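Local coordinates for DUF3247 family protein (Xanthomonas campestris pv. campestris, PDB 2E12) that is of unknown function but adopts a novel variant of the Sm-like motif, a fold often associated with RNA binding, at residues Val47-Gln52 / Ile81-Ile86. Sequence-based numbering, arbitrary orientation.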
ATOM      1  N   VAL A  47      10.186  -7.656 -15.787  1.00  2.75           N
ATOM      2  CA  VAL A  47      11.086  -7.508 -14.653  1.00  2.75           C
ATOM      3  C   VAL A  47      10.311  -6.808 -13.531  1.00  2.75           C
ATOM      4  O   VAL A  47       9.483  -5.942 -13.808  1.00  2.75           O
ATOM      5  CB  VAL A  47      12.333  -6.682 -15.068  1.00  2.75           C
ATOM      6  CG1 VAL A  47      11.928  -5.252 -15.419  1.00  2.75           C
ATOM      7  CG2 VAL A  47      13.376  -6.697 -13.967  1.00  2.75           C
ATOM      8  N   ARG A  48      10.549  -7.192 -12.275  1.00  6.58           N
ATOM      9  CA  ARG A  48       9.832  -6.559 -11.165  1.00  6.58           C
ATOM     10  C   ARG A  48      10.068  -5.059 -11.269  1.00  6.58           C
ATOM     11  O   ARG A  48      11.212  -4.609 -11.327  1.00  6.58           O
ATOM     12  CB  ARG A  48      10.336  -7.068  -9.807  1.00  6.58           C
ATOM     13  CG  ARG A  48       9.635  -6.402  -8.616  1.00 17.56           C
ATOM     14  CD  ARG A  48      10.245  -6.806  -7.270  1.00 28.54           C
ATOM     15  NE  ARG A  48       9.969  -8.197  -6.918  1.00 39.52           N
ATOM     16  CZ  ARG A  48      10.350  -8.771  -5.780  1.00 50.50           C
ATOM     17  NH1 ARG A  48      11.024  -8.077  -4.875  1.00 61.48           N
ATOM     18  NH2 ARG A  48      10.056 -10.042  -5.545  1.00 61.48           N
ATOM     19  N   PRO A  49       8.985  -4.266 -11.316  1.00  6.58           N
ATOM     20  CA  PRO A  49       9.129  -2.810 -11.420  1.00  6.58           C
ATOM     21  C   PRO A  49       9.526  -2.170 -10.096  1.00  6.58           C
ATOM     22  O   PRO A  49       9.429  -2.795  -9.038  1.00  6.58           O
ATOM     23  CB  PRO A  49       7.751  -2.366 -11.891  1.00  6.58           C
ATOM     24  CG  PRO A  49       6.846  -3.345 -11.217  1.00 17.56           C
ATOM     25  CD  PRO A  49       7.568  -4.662 -11.422  1.00 28.54           C
ATOM     26  N   THR A  50       9.978  -0.921 -10.165  1.00  6.58           N
ATOM     27  CA  THR A  50      10.396  -0.200  -8.968  1.00  6.58           C
ATOM     28  C   THR A  50       9.788   1.194  -8.971  1.00  6.58           C
ATOM     29  O   THR A  50       9.611   1.794 -10.032  1.00  6.58           O
ATOM     30  CB  THR A  50      11.927  -0.055  -8.929  1.00  6.58           C
ATOM     31  OG1 THR A  50      12.353   0.766 -10.022  1.00 17.56           O
ATOM     32  CG2 THR A  50      12.592  -1.421  -9.046  1.00 17.56           C
ATOM     33  N   ILE A  51       9.453   1.702  -7.791  1.00  6.58           N
ATOM     34  CA  ILE A  51       8.890   3.046  -7.690  1.00  6.58           C
ATOM     35  C   ILE A  51      10.073   3.997  -7.523  1.00  6.58           C
ATOM     36  O   ILE A  51      10.959   3.747  -6.699  1.00  6.58           O
ATOM     37  CB  ILE A  51       7.943   3.172  -6.470  1.00  6.58           C
ATOM     38  CG1 ILE A  51       6.812   2.144  -6.582  1.00 17.56           C
ATOM     39  CG2 ILE A  51       7.368   4.577  -6.399  1.00 17.56           C
ATOM     40  CD1 ILE A  51       5.983   2.248  -7.857  1.00 28.54           C
ATOM     41  N   GLN A  52      10.102   5.064  -8.323  1.00  6.58           N
ATOM     42  CA  GLN A  52      11.197   6.031  -8.276  1.00  6.58           C
ATOM     43  C   GLN A  52      10.732   7.482  -8.299  1.00  6.58           C
ATOM     44  O   GLN A  52       9.536   7.772  -8.352  1.00  6.58           O
ATOM     45  CB  GLN A  52      12.133   5.826  -9.466  1.00  6.58           C
ATOM     46  CG  GLN A  52      12.640   4.415  -9.662  1.00 17.56           C
ATOM     47  CD  GLN A  52      13.260   4.210 -11.031  1.00 28.54           C
ATOM     48  OE1 GLN A  52      14.107   4.990 -11.465  1.00 39.52           O
ATOM     49  NE2 GLN A  52      12.843   3.155 -11.717  1.00 39.52           N
ATOM     50  N   ILE A  81       4.316   0.688 -19.762  1.00  6.58           N
ATOM     51  CA  ILE A  81       3.222   1.504 -19.250  1.00  6.58           C
ATOM     52  C   ILE A  81       3.627   2.186 -17.950  1.00  6.58           C
ATOM     53  O   ILE A  81       4.426   1.644 -17.191  1.00  6.58           O
ATOM     54  CB  ILE A  81       1.983   0.635 -18.959  1.00  6.58           C
ATOM     55  CG1 ILE A  81       1.498  -0.037 -20.245  1.00 17.56           C
ATOM     56  CG2 ILE A  81       0.883   1.481 -18.339  1.00 17.56           C
ATOM     57  CD1 ILE A  81       0.267  -0.911 -20.056  1.00 28.54           C
ATOM     58  N   TRP A  82       3.096   3.377 -17.700  1.00  6.58           N
ATOM     59  CA  TRP A  82       3.389   4.054 -16.446  1.00  6.58           C
ATOM     60  C   TRP A  82       2.380   3.470 -15.461  1.00  6.58           C
ATOM     61  O   TRP A  82       1.192   3.357 -15.770  1.00  6.58           O
ATOM     62  CB  TRP A  82       3.231   5.574 -16.575  1.00  6.58           C
ATOM     63  CG  TRP A  82       4.301   6.197 -17.420  1.00 17.56           C
ATOM     64  CD1 TRP A  82       4.257   6.423 -18.763  1.00 28.54           C
ATOM     65  CD2 TRP A  82       5.605   6.604 -16.988  1.00 28.54           C
ATOM     66  NE1 TRP A  82       5.452   6.944 -19.199  1.00 39.52           N
ATOM     67  CE2 TRP A  82       6.299   7.067 -18.130  1.00 39.52           C
ATOM     68  CE3 TRP A  82       6.257   6.623 -15.748  1.00 39.52           C
ATOM     69  CZ2 TRP A  82       7.615   7.542 -18.070  1.00 50.50           C
ATOM     70  CZ3 TRP A  82       7.570   7.095 -15.686  1.00 50.50           C
ATOM     71  CH2 TRP A  82       8.232   7.549 -16.844  1.00 61.48           C
ATOM     72  N   MET A  83       2.864   3.085 -14.285  1.00  6.58           N
ATOM     73  CA  MET A  83       2.024   2.440 -13.279  1.00  6.58           C
ATOM     74  C   MET A  83       0.877   3.220 -12.634  1.00  6.58           C
ATOM     75  O   MET A  83      -0.028   2.608 -12.071  1.00  6.58           O
ATOM     76  CB  MET A  83       2.923   1.826 -12.201  1.00  6.58           C
ATOM     77  CG  MET A  83       3.607   0.543 -12.670  1.00 17.56           C
ATOM     78  SD  MET A  83       5.054   0.064 -11.694  1.00 28.54           S
ATOM     79  CE  MET A  83       4.278  -0.801 -10.333  1.00 39.52           C
ATOM     80  N   ASP A  84       0.889   4.549 -12.709  1.00  6.58           N
ATOM     81  CA  ASP A  84      -0.210   5.322 -12.125  1.00  6.58           C
ATOM     82  C   ASP A  84      -1.521   5.102 -12.890  1.00  6.58           C
ATOM     83  O   ASP A  84      -2.585   5.563 -12.473  1.00  6.58           O
ATOM     84  CB  ASP A  84       0.116   6.820 -12.116  1.00  6.58           C
ATOM     85  CG  ASP A  84       0.483   7.358 -13.491  1.00 17.56           C
ATOM     86  OD1 ASP A  84       0.464   8.595 -13.666  1.00 28.54           O
ATOM     87  OD2 ASP A  84       0.798   6.554 -14.391  1.00 28.54           O
ATOM     88  N   ARG A  85      -1.441   4.394 -14.007  1.00  6.58           N
ATOM     89  CA  ARG A  85      -2.615   4.118 -14.836  1.00  6.58           C
ATOM     90  C   ARG A  85      -3.349   2.835 -14.423  1.00  6.58           C
ATOM     91  O   ARG A  85      -4.426   2.533 -14.943  1.00  6.58           O
ATOM     92  CB  ARG A  85      -2.194   4.004 -16.304  1.00  6.58           C
ATOM     93  CG  ARG A  85      -1.317   5.150 -16.808  1.00 17.56           C
ATOM     94  CD  ARG A  85      -2.089   6.460 -17.007  1.00 28.54           C
ATOM     95  NE  ARG A  85      -2.606   7.022 -15.761  1.00 39.52           N
ATOM     96  CZ  ARG A  85      -3.289   8.161 -15.682  1.00 50.50           C
ATOM     97  NH1 ARG A  85      -3.540   8.866 -16.777  1.00 61.48           N
ATOM     98  NH2 ARG A  85      -3.724   8.597 -14.508  1.00 61.48           N
ATOM     99  N   ILE A  86      -2.773   2.086 -13.488  1.00  2.75           N
ATOM    100  CA  ILE A  86      -3.366   0.822 -13.039  1.00  2.75           C
ATOM    101  C   ILE A  86      -4.472   0.936 -12.006  1.00  2.75           C
ATOM    102  O   ILE A  86      -4.360   1.696 -11.054  1.00  6.58           O
ATOM    103  CB  ILE A  86      -2.287  -0.125 -12.475  1.00  2.75           C
ATOM    104  CG1 ILE A  86      -1.363  -0.554 -13.619  1.00  2.75           C
ATOM    105  CG2 ILE A  86      -2.951  -1.319 -11.765  1.00  2.75           C
ATOM    106  CD1 ILE A  86      -0.156  -1.370 -13.204  1.00  2.75           C
TER
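Met83 reaches Pro49 with the thioether end of its side chain, and this pair carries most of the contact. The sulfur SD of Met83 lies 3.6 Å from CB of Pro49, and the methyl CE of Met83 sits 3.7 Å from CG of Pro49, so two neighbouring ring carbons meet two neighbouring chain atoms. The side chains nevertheless cross at about a right angle. Ile51 adds a looser touch at the methyl end: its CD1 is 4.3 Å from CE of Met83. No hydrogen bond joins the segments, and their nearest CA atoms, those of Ile51 and Met83, are 8.9 Å apart; side chains alone span the gap.

The torsions of Met83 explain its reach. CG stands anti to the carbonyl carbon (chi1 -75°), chi2 is extended, and a bend at chi3 (84°) turns CE toward the Pro49 ring and Ile51. At its base, Met83 begins the 3-10 segment 83-85, where Ile86 N donates to Met83 O at 3.1 Å. A backbone hydrogen bond with Gly65 also ties Met83 to strand 61-70. Val22 of helix 12-23 touches both Met83 and Ile51, extending the apolar cluster, while Leu18 packs on Ile51.

The contact lies about 3 Å from the centre of the chain, measured centre to centre. It joins strand 44-55 to the 3-10 segment that follows strand 79-82; these two are the outer strands of an antiparallel sheet with 61-70 between them. A 3-10 turn leading directly into the last strand, within a strongly bent β-fold beside an N-terminal helix, is characteristic of the Sm-like motif, of which this protein is a variant.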